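Local coordinates for protein amide synthase (Vibrio cholerae, PDB 1L5A) that probably forms amide bonds as a nonribosomal peptide synthetase condensation enzyme in vibriobactin biosynthesis, at residues R40-H43 with L44-E48; I49-F52 with R53-F56; T122-H126 with I127-G131; G265-A268 with A269-G273. All blocks are in the same frame, centred on the assembly; numbering follows the deposited sequence.

Overall arrangement
From the N terminus, contact 1 (40-48) spans two turns at the end of helix 35-47, and contact 2 (49-56) follows directly as a short 3-10 segment leading into strand 54-56. Contact 3 (122-131) closes the turn from strand 117-125 to helix 131-150, and contact 4 (265-273) winds up part of the loop between strands 255-260 and 277-282. All four are local and lie in series, so none nests in or crosses another. Contacts 2, 3 and 4 touch in space: Leu51 packs on Val128 and Gly273, and Leu129 lies against Phe52 and Pro272. Contact 1 joins this cluster through the chain, running straight into contact 2; it touches neither contact 3 nor contact 4.

Contact 1 (R40-H43 with L44-E48); sequences RALH and LTVSE
Thr45 is tied twice to Ala41 on the buried side of the helix. Its amide donates almost straight to Ala41 O (N to O 2.9 Å), and Thr45 OG1 donates to the same Ala41 O at 3.0 Å, coming in from above the carbonyl plane. The hydroxyl gets there because OG1 stands beside its own backbone N (chi1 -60°), which turns it back down the helix. One residue further along, Val46 N bonds to Leu42 O at 3.1 Å, while the branch CG2 of Val46 lies 4.2 Å from CD1 of Leu42. These two apolar side chains form one stripe of helix 35-47, an amphipathic helix whose inner face rests on Phe137 of helix 131-150 and on Val110 and His108 of strand 107-114. The other side is looser and more open to solvent. There the bent chain of Arg40, turned at chi2 (70°), brings its guanidinium over the end of Leu44, so that CD2 of Leu44 sits over the centre of the flat group, 3.9 Å from CZ of Arg40. This is packing of a methyl on the flat face of the guanidinium and not a polar bond. Ser47 repeats the double grip of Thr45: its OG donates to His43 O at 3.0 Å, and Ser47 N reaches that same His43 O by a longer and less straight bond of 3.3 Å. The serine hydroxyl also stands over one face of the His43 ring, displaced toward its rim, with Ser47 OG 4.0 Å from His43 NE2.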
loop_
_atom_site.group_PDB
_atom_site.type_symbol
_atom_site.label_atom_id
_atom_site.label_comp_id
_atom_site.label_asym_id
_atom_site.label_seq_id
_atom_site.Cartn_x
_atom_site.Cartn_y
_atom_site.Cartn_z
ATOM N N ARG A 40 -0.485 28.202 28.650
ATOM C CA ARG A 40 -1.667 27.512 28.146
ATOM C C ARG A 40 -1.209 26.641 26.975
ATOM O O ARG A 40 -1.559 25.460 26.878
ATOM C CB ARG A 40 -2.688 28.536 27.656
ATOM C CG ARG A 40 -3.892 27.945 26.954
ATOM C CD ARG A 40 -4.785 27.196 27.916
ATOM N NE ARG A 40 -6.023 26.745 27.279
ATOM C CZ ARG A 40 -6.828 25.830 27.803
ATOM N NH1 ARG A 40 -6.526 25.265 28.969
ATOM N NH2 ARG A 40 -7.929 25.475 27.164
ATOM N N ALA A 41 -0.439 27.249 26.075
ATOM C CA ALA A 41 0.093 26.529 24.923
ATOM C C ALA A 41 0.827 25.266 25.365
ATOM O O ALA A 41 0.592 24.196 24.793
ATOM C CB ALA A 41 1.033 27.419 24.131
ATOM N N LEU A 42 1.701 25.372 26.379
ATOM C CA LEU A 42 2.439 24.197 26.834
ATOM C C LEU A 42 1.489 23.165 27.426
ATOM O O LEU A 42 1.628 21.977 27.163
ATOM C CB LEU A 42 3.528 24.583 27.846
ATOM C CG LEU A 42 4.322 23.462 28.540
ATOM C CD1 LEU A 42 5.132 22.675 27.544
ATOM C CD2 LEU A 42 5.242 24.061 29.558
ATOM N N HIS A 43 0.515 23.619 28.216
ATOM C CA HIS A 43 -0.488 22.736 28.825
ATOM C C HIS A 43 -1.300 22.023 27.735
ATOM O O HIS A 43 -1.671 20.852 27.875
ATOM C CB HIS A 43 -1.443 23.547 29.693
ATOM C CG HIS A 43 -2.671 22.794 30.097
ATOM N ND1 HIS A 43 -2.736 22.035 31.245
ATOM C CD2 HIS A 43 -3.873 22.656 29.486
ATOM C CE1 HIS A 43 -3.925 21.462 31.326
ATOM N NE2 HIS A 43 -4.632 21.821 30.270
ATOM N N LEU A 44 -1.614 22.742 26.663
ATOM C CA LEU A 44 -2.356 22.141 25.567
ATOM C C LEU A 44 -1.487 21.101 24.847
ATOM O O LEU A 44 -1.912 19.959 24.636
ATOM C CB LEU A 44 -2.814 23.217 24.568
ATOM C CG LEU A 44 -3.975 24.125 25.011
ATOM C CD1 LEU A 44 -4.290 25.114 23.904
ATOM C CD2 LEU A 44 -5.216 23.282 25.327
ATOM N N THR A 45 -0.267 21.483 24.483
ATOM C CA THR A 45 0.595 20.554 23.781
ATOM C C THR A 45 0.757 19.219 24.501
ATOM O O THR A 45 0.588 18.153 23.893
ATOM C CB THR A 45 1.974 21.131 23.568
ATOM O OG1 THR A 45 1.863 22.327 22.798
ATOM C CG2 THR A 45 2.836 20.132 22.824
ATOM N N VAL A 46 1.088 19.291 25.789
ATOM C CA VAL A 46 1.295 18.115 26.619
ATOM C C VAL A 46 0.049 17.223 26.736
ATOM O O VAL A 46 0.157 15.999 26.841
ATOM C CB VAL A 46 1.818 18.552 28.027
ATOM C CG1 VAL A 46 1.635 17.470 29.016
ATOM C CG2 VAL A 46 3.305 18.885 27.950
ATOM N N SER A 47 -1.135 17.814 26.704
ATOM C CA SER A 47 -2.366 17.020 26.795
ATOM C C SER A 47 -2.535 16.113 25.614
ATOM O O SER A 47 -3.077 15.023 25.733
ATOM C CB SER A 47 -3.590 17.909 26.872
ATOM O OG SER A 47 -3.582 18.573 28.119
ATOM N N GLU A 48 -2.063 16.571 24.465
ATOM C CA GLU A 48 -2.173 15.804 23.238
ATOM C C GLU A 48 -1.228 14.607 23.134
ATOM O O GLU A 48 -1.412 13.762 22.256
ATOM C CB GLU A 48 -1.956 16.726 22.039
ATOM C CG GLU A 48 -2.981 17.861 21.902
ATOM C CD GLU A 48 -2.719 18.721 20.684
ATOM O OE1 GLU A 48 -1.980 18.263 19.783
ATOM O OE2 GLU A 48 -3.257 19.844 20.614
#

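Contact 2 (I49-F52 with R53-F56); sequences IDLF and RARF
Overlapping 3-10 turns carry the backbone from Ile49 to Ala54, the last of them closed by Ala54 N donating to Leu51 O (2.9 Å) from well above the carbonyl plane before the chain straightens into strand 54-56. On one side of these turns Asp50 and Arg53 run side by side and point the same way. They are joined by a salt bridge in which Arg53 NH2 donates to Asp50 OD1 at 2.9 Å. The oxygen lies in the guanidinium plane, yet the nitrogen meets it from above the carboxylate plane; the two flat groups stand 84° apart, almost perpendicular. A bend at chi3 of Arg53 (-67°) folds the end of the chain back toward the aspartate. One water bridges the pair, giving a hydrogen bond to Asp50 OD1 (2.7 Å from its oxygen) and taking one from Arg53 NE, also at 2.7 Å. With NH1 bonded to His65 O, every nitrogen of the guanidinium group has a partner, which should hold its rotation firmly; Asp50 OD2 is held in turn by Tyr161 N. The other side is apolar: Leu51 CD1 rests 4.0 Å from Ala54 CB, and Ile49 CG2 covers one face of the Phe52 ring, offset toward its rim. The 3-10 segment thus joins the end of helix 35-47 to the two-stranded sheet of 54-56 and 62-64, with Trp64 of strand 62-64 touching Leu51 and Arg53, and Phe137 of helix 131-150 packed on Ile49 and Phe52.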
loop_
_atom_site.group_PDB
_atom_site.type_symbol
_atom_site.label_atom_id
_atom_site.label_comp_id
_atom_site.label_asym_id
_atom_site.label_seq_id
_atom_site.Cartn_x
_atom_site.Cartn_y
_atom_site.Cartn_z
ATOM N N ILE A 49 -0.229 14.524 24.019
ATOM C CA ILE A 49 0.747 13.438 23.957
ATOM C C ILE A 49 0.426 12.331 24.933
ATOM O O ILE A 49 0.840 12.379 26.080
ATOM C CB ILE A 49 2.170 13.965 24.251
ATOM C CG1 ILE A 49 2.437 15.211 23.413
ATOM C CG2 ILE A 49 3.219 12.899 23.912
ATOM C CD1 ILE A 49 3.839 15.765 23.588
ATOM N N ASP A 50 -0.297 11.319 24.478
ATOM C CA ASP A 50 -0.681 10.223 25.353
ATOM C C ASP A 50 0.466 9.504 26.048
ATOM O O ASP A 50 0.364 9.138 27.217
ATOM C CB ASP A 50 -1.490 9.194 24.582
ATOM C CG ASP A 50 -2.877 9.675 24.254
ATOM O OD1 ASP A 50 -3.424 10.462 25.044
ATOM O OD2 ASP A 50 -3.433 9.249 23.216
ATOM N N LEU A 51 1.558 9.289 25.331
ATOM C CA LEU A 51 2.675 8.569 25.917
ATOM C C LEU A 51 3.287 9.292 27.135
ATOM O O LEU A 51 3.849 8.644 28.010
ATOM C CB LEU A 51 3.733 8.278 24.841
ATOM C CG LEU A 51 4.593 7.040 25.091
ATOM C CD1 LEU A 51 3.706 5.812 25.331
ATOM C CD2 LEU A 51 5.509 6.819 23.900
ATOM N N PHE A 52 3.190 10.614 27.210
ATOM C CA PHE A 52 3.730 11.290 28.385
ATOM C C PHE A 52 2.958 10.877 29.653
ATOM O O PHE A 52 3.328 11.275 30.752
ATOM C CB PHE A 52 3.650 12.814 28.253
ATOM C CG PHE A 52 4.687 13.413 27.366
ATOM C CD1 PHE A 52 4.782 14.795 27.243
ATOM C CD2 PHE A 52 5.534 12.612 26.612
ATOM C CE1 PHE A 52 5.696 15.373 26.377
ATOM C CE2 PHE A 52 6.455 13.180 25.737
ATOM C CZ PHE A 52 6.533 14.565 25.618
ATOM N N ARG A 53 1.884 10.107 29.509
ATOM C CA ARG A 53 1.112 9.666 30.674
ATOM C C ARG A 53 1.433 8.209 30.991
ATOM O O ARG A 53 0.836 7.598 31.880
ATOM C CB ARG A 53 -0.402 9.805 30.432
ATOM C CG ARG A 53 -0.915 11.252 30.366
ATOM C CD ARG A 53 -2.451 11.327 30.243
ATOM N NE ARG A 53 -2.956 10.811 28.964
ATOM C CZ ARG A 53 -3.549 9.632 28.808
ATOM N NH1 ARG A 53 -3.723 8.820 29.857
ATOM N NH2 ARG A 53 -3.973 9.267 27.600
ATOM N N ALA A 54 2.376 7.655 30.251
ATOM C CA ALA A 54 2.786 6.284 30.452
ATOM C C ALA A 54 3.478 6.092 31.795
ATOM O O ALA A 54 4.147 6.992 32.298
ATOM C CB ALA A 54 3.731 5.867 29.342
ATOM N N ARG A 55 3.300 4.903 32.361
ATOM C CA ARG A 55 3.917 4.509 33.620
ATOM C C ARG A 55 4.179 3.006 33.555
ATOM O O ARG A 55 3.470 2.269 32.853
ATOM C CB ARG A 55 3.008 4.856 34.809
ATOM C CG ARG A 55 2.879 6.347 34.990
ATOM C CD ARG A 55 2.490 6.730 36.374
ATOM N NE ARG A 55 2.519 8.181 36.547
ATOM C CZ ARG A 55 2.222 8.789 37.690
ATOM N NH1 ARG A 55 1.879 8.062 38.759
ATOM N NH2 ARG A 55 2.241 10.118 37.760
ATOM N N PHE A 56 5.208 2.550 34.268
ATOM C CA PHE A 56 5.533 1.131 34.240
ATOM C C PHE A 56 5.445 0.448 35.591
ATOM O O PHE A 56 5.813 1.025 36.617
ATOM C CB PHE A 56 6.934 0.935 33.666
ATOM C CG PHE A 56 7.094 1.459 32.274
ATOM C CD1 PHE A 56 7.424 2.783 32.053
ATOM C CD2 PHE A 56 6.868 0.635 31.179
ATOM C CE1 PHE A 56 7.525 3.281 30.766
ATOM C CE2 PHE A 56 6.970 1.124 29.887
ATOM C CZ PHE A 56 7.297 2.445 29.678
HETATM O O HOH W 1 -2.910 12.451 26.783
#

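Contact 3 (T122-H126 with I127-G131); sequences TRAHH and IVLDG
His125 bends its ring round to Ile127, two residues on, and the meeting can be followed atom by atom. His125 CB lies 4.1 Å from CG2 of Ile127, and His125 CG stays just as near that methyl. CG anti to the backbone N (chi1 -173°) places the ring beside the turn, and chi2 of -75° turns its ND1 edge to the amide of Ile127, which donates to it at 2.9 Å (Ile127 N to His125 ND1). The donor sits in the ring plane, at the edge, so the bond fixes how the imidazole is rotated. Further out, CE1 of His125 passes Ile127 CB at 3.8 Å. The backbone turns with the side chain: Val128 N gives a nearly straight hydrogen bond to His125 O (3.0 Å, N-H...O 177°), and Leu129 N adds a weak one to the same oxygen. The residues His-His-Ile-Val-Leu-Asp-Gly form the HHxxxDG signature of condensation domains, which marks the active site of this family. The second histidine, His126, has Leu129 O over one face of its ring, with His126 ND1 3.7 Å from that oxygen, and a CH...O contact joins His126 CA to Leu129 O at 3.3 Å. Asp130 turns away from the histidines to cap helix 131-150 through Gly133 N, and forms a salt bridge with Arg263. The whole turn leads out of strand 117-125, where Ala124 CB packs on Leu129 CD2, into helix 131-150, while Phe8 of helix 6-14 meets the His126 ring nearly parallel and touches His125 and Ile127.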
loop_
_atom_site.group_PDB
_atom_site.type_symbol
_atom_site.label_atom_id
_atom_site.label_comp_id
_atom_site.label_asym_id
_atom_site.label_seq_id
_atom_site.Cartn_x
_atom_site.Cartn_y
_atom_site.Cartn_z
ATOM N N THR A 122 12.005 20.946 29.232
ATOM C CA THR A 122 11.237 19.745 28.950
ATOM C C THR A 122 12.128 18.523 29.122
ATOM O O THR A 122 13.218 18.480 28.577
ATOM C CB THR A 122 10.746 19.776 27.512
ATOM O OG1 THR A 122 9.977 20.964 27.318
ATOM C CG2 THR A 122 9.895 18.545 27.202
ATOM N N ARG A 123 11.670 17.535 29.873
ATOM C CA ARG A 123 12.450 16.325 30.056
ATOM C C ARG A 123 11.601 15.083 29.982
ATOM O O ARG A 123 10.501 15.026 30.532
ATOM C CB ARG A 123 13.141 16.289 31.405
ATOM C CG ARG A 123 13.579 14.868 31.780
ATOM C CD ARG A 123 13.406 14.611 33.250
ATOM N NE ARG A 123 12.348 13.646 33.503
ATOM C CZ ARG A 123 11.770 13.462 34.683
ATOM N NH1 ARG A 123 12.147 14.182 35.735
ATOM N NH2 ARG A 123 10.804 12.562 34.809
ATOM N N ALA A 124 12.156 14.065 29.343
ATOM C CA ALA A 124 11.473 12.795 29.210
ATOM C C ALA A 124 12.508 11.688 29.199
ATOM O O ALA A 124 13.694 11.932 29.109
ATOM C CB ALA A 124 10.674 12.780 27.904
ATOM N N HIS A 125 12.055 10.459 29.318
ATOM C CA HIS A 125 12.961 9.330 29.237
ATOM C C HIS A 125 12.901 8.835 27.786
ATOM O O HIS A 125 11.845 8.855 27.148
ATOM C CB HIS A 125 12.515 8.234 30.189
ATOM C CG HIS A 125 13.483 7.109 30.293
ATOM N ND1 HIS A 125 13.622 6.159 29.305
ATOM C CD2 HIS A 125 14.381 6.792 31.254
ATOM C CE1 HIS A 125 14.564 5.302 29.658
ATOM N NE2 HIS A 125 15.041 5.664 30.835
ATOM N N HIS A 126 14.030 8.396 27.258
ATOM C CA HIS A 126 14.067 7.909 25.891
ATOM C C HIS A 126 13.033 6.815 25.582
ATOM O O HIS A 126 12.740 6.543 24.421
ATOM C CB HIS A 126 15.458 7.376 25.596
ATOM C CG HIS A 126 16.115 8.033 24.434
ATOM N ND1 HIS A 126 15.827 7.691 23.129
ATOM C CD2 HIS A 126 17.024 9.034 24.375
ATOM C CE1 HIS A 126 16.532 8.456 22.316
ATOM N NE2 HIS A 126 17.265 9.279 23.047
ATOM N N ILE A 127 12.489 6.192 26.623
ATOM C CA ILE A 127 11.532 5.115 26.448
ATOM C C ILE A 127 10.140 5.578 25.992
ATOM O O ILE A 127 9.307 4.748 25.617
ATOM C CB ILE A 127 11.427 4.269 27.749
ATOM C CG1 ILE A 127 10.834 2.901 27.444
ATOM C CG2 ILE A 127 10.532 4.956 28.775
ATOM C CD1 ILE A 127 10.992 1.963 28.587
ATOM N N VAL A 128 9.876 6.884 26.040
ATOM C CA VAL A 128 8.591 7.412 25.559
ATOM C C VAL A 128 8.783 8.557 24.557
ATOM O O VAL A 128 7.805 9.143 24.091
ATOM C CB VAL A 128 7.669 7.935 26.694
ATOM C CG1 VAL A 128 7.286 6.787 27.639
ATOM C CG2 VAL A 128 8.353 9.070 27.419
ATOM N N LEU A 129 10.032 8.846 24.203
ATOM C CA LEU A 129 10.315 9.926 23.281
ATOM C C LEU A 129 11.713 9.849 22.654
ATOM O O LEU A 129 12.691 9.561 23.348
ATOM C CB LEU A 129 10.184 11.271 24.013
ATOM C CG LEU A 129 9.987 12.496 23.103
ATOM C CD1 LEU A 129 8.550 12.470 22.534
ATOM C CD2 LEU A 129 10.238 13.802 23.898
ATOM N N ASP A 130 11.794 10.103 21.344
ATOM C CA ASP A 130 13.070 10.138 20.639
ATOM C C ASP A 130 13.279 11.560 20.126
ATOM O O ASP A 130 12.532 12.467 20.484
ATOM C CB ASP A 130 13.124 9.138 19.469
ATOM C CG ASP A 130 11.919 9.237 18.527
ATOM O OD1 ASP A 130 11.439 10.370 18.256
ATOM O OD2 ASP A 130 11.467 8.165 18.039
ATOM N N GLY A 131 14.275 11.763 19.276
ATOM C CA GLY A 131 14.530 13.107 18.794
ATOM C C GLY A 131 13.388 13.718 18.028
ATOM O O GLY A 131 12.956 14.841 18.296
#

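Contact 4 (G265-A268 with A269-G273); sequences GSVA and ANVPG
An ST turn at Ser266 opens a short run of 3-10 turns, within which the backbone of Ser266, Val267 and Ala268 meets that of Ala269, Asn270 and Val271. Ser266 OG accepts from Ala268 N at 2.9 Å, and Ser266 O is approached by Ala269 N, though the places of these two nitrogens are less sure in the model. The next two bonds are better defined. Asn270 N donates to Val267 O at 2.8 Å, and Val271 N reaches Ala268 O at 3.2 Å, standing almost directly above that carbonyl plane rather than in line with it. Each of these backbone bonds joins residue i+3 to residue i, the spacing that defines 3-10 winding, and together they coil part of the loop between strands 255-260 and 277-282. Glu167 of helix 161-172 receives the start of the coil, one carboxylate oxygen bonded to Ser266 OG and the other to Val267 N. Arg263 serves its far end by bonding to Ala268 O, which therefore has two donors. Among the side chains, Val271 turns CG2 back over the turn, the methyl lying beside its own backbone N and anti to its carbonyl carbon, and this brings it 4.4 Å from CG2 of Val267. The two valines are flanked by tyrosines of helix 161-172, Tyr164 touching Val267 and Ala268, and Tyr161 lying against Val271.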
loop_
_atom_site.group_PDB
_atom_site.type_symbol
_atom_site.label_atom_id
_atom_site.label_comp_id
_atom_site.label_asym_id
_atom_site.label_seq_id
_atom_site.Cartn_x
_atom_site.Cartn_y
_atom_site.Cartn_z
ATOM N N GLY A 265 5.236 7.881 6.118
ATOM C CA GLY A 265 4.001 7.211 5.761
ATOM C C GLY A 265 3.216 6.617 6.914
ATOM O O GLY A 265 2.301 5.839 6.686
ATOM N N SER A 266 3.529 7.001 8.150
ATOM C CA SER A 266 2.840 6.436 9.306
ATOM C C SER A 266 2.121 7.445 10.190
ATOM O O SER A 266 2.438 8.637 10.209
ATOM C CB SER A 266 3.840 5.658 10.167
ATOM O OG SER A 266 3.296 5.345 11.438
ATOM N N VAL A 267 1.157 6.954 10.951
ATOM C CA VAL A 267 0.425 7.833 11.840
ATOM C C VAL A 267 1.375 8.344 12.926
ATOM O O VAL A 267 1.078 9.301 13.636
ATOM C CB VAL A 267 -0.775 7.094 12.453
ATOM C CG1 VAL A 267 -0.298 6.070 13.468
ATOM C CG2 VAL A 267 -1.753 8.098 13.034
ATOM N N ALA A 268 2.539 7.712 13.027
ATOM C CA ALA A 268 3.545 8.102 14.003
ATOM C C ALA A 268 4.030 9.497 13.639
ATOM O O ALA A 268 4.682 10.170 14.438
ATOM C CB ALA A 268 4.728 7.107 13.984
ATOM N N ALA A 269 3.723 9.930 12.423
ATOM C CA ALA A 269 4.151 11.255 11.999
ATOM C C ALA A 269 3.379 12.294 12.791
ATOM O O ALA A 269 3.734 13.472 12.787
ATOM C CB ALA A 269 3.906 11.449 10.525
ATOM N N ASN A 270 2.323 11.845 13.461
ATOM C CA ASN A 270 1.496 12.729 14.267
ATOM C C ASN A 270 1.307 12.155 15.656
ATOM O O ASN A 270 0.271 12.362 16.274
ATOM C CB ASN A 270 0.120 12.919 13.629
ATOM C CG ASN A 270 0.209 13.361 12.202
ATOM O OD1 ASN A 270 0.025 12.561 11.285
ATOM N ND2 ASN A 270 0.518 14.637 11.994
ATOM N N VAL A 271 2.304 11.436 16.148
ATOM C CA VAL A 271 2.218 10.849 17.470
ATOM C C VAL A 271 3.594 10.855 18.088
ATOM O O VAL A 271 4.430 10.018 17.768
ATOM C CB VAL A 271 1.729 9.389 17.429
ATOM C CG1 VAL A 271 1.499 8.890 18.834
ATOM C CG2 VAL A 271 0.477 9.272 16.613
ATOM N N PRO A 272 3.859 11.831 18.958
ATOM C CA PRO A 272 5.171 11.894 19.601
ATOM C C PRO A 272 5.359 10.593 20.379
ATOM O O PRO A 272 4.431 10.119 21.029
ATOM C CB PRO A 272 5.041 13.109 20.504
ATOM C CG PRO A 272 4.133 14.027 19.702
ATOM C CD PRO A 272 3.065 13.048 19.229
ATOM N N GLY A 273 6.544 9.999 20.272
ATOM C CA GLY A 273 6.814 8.758 20.975
ATOM C C GLY A 273 8.165 8.182 20.578
ATOM O O GLY A 273 9.008 8.880 20.013
#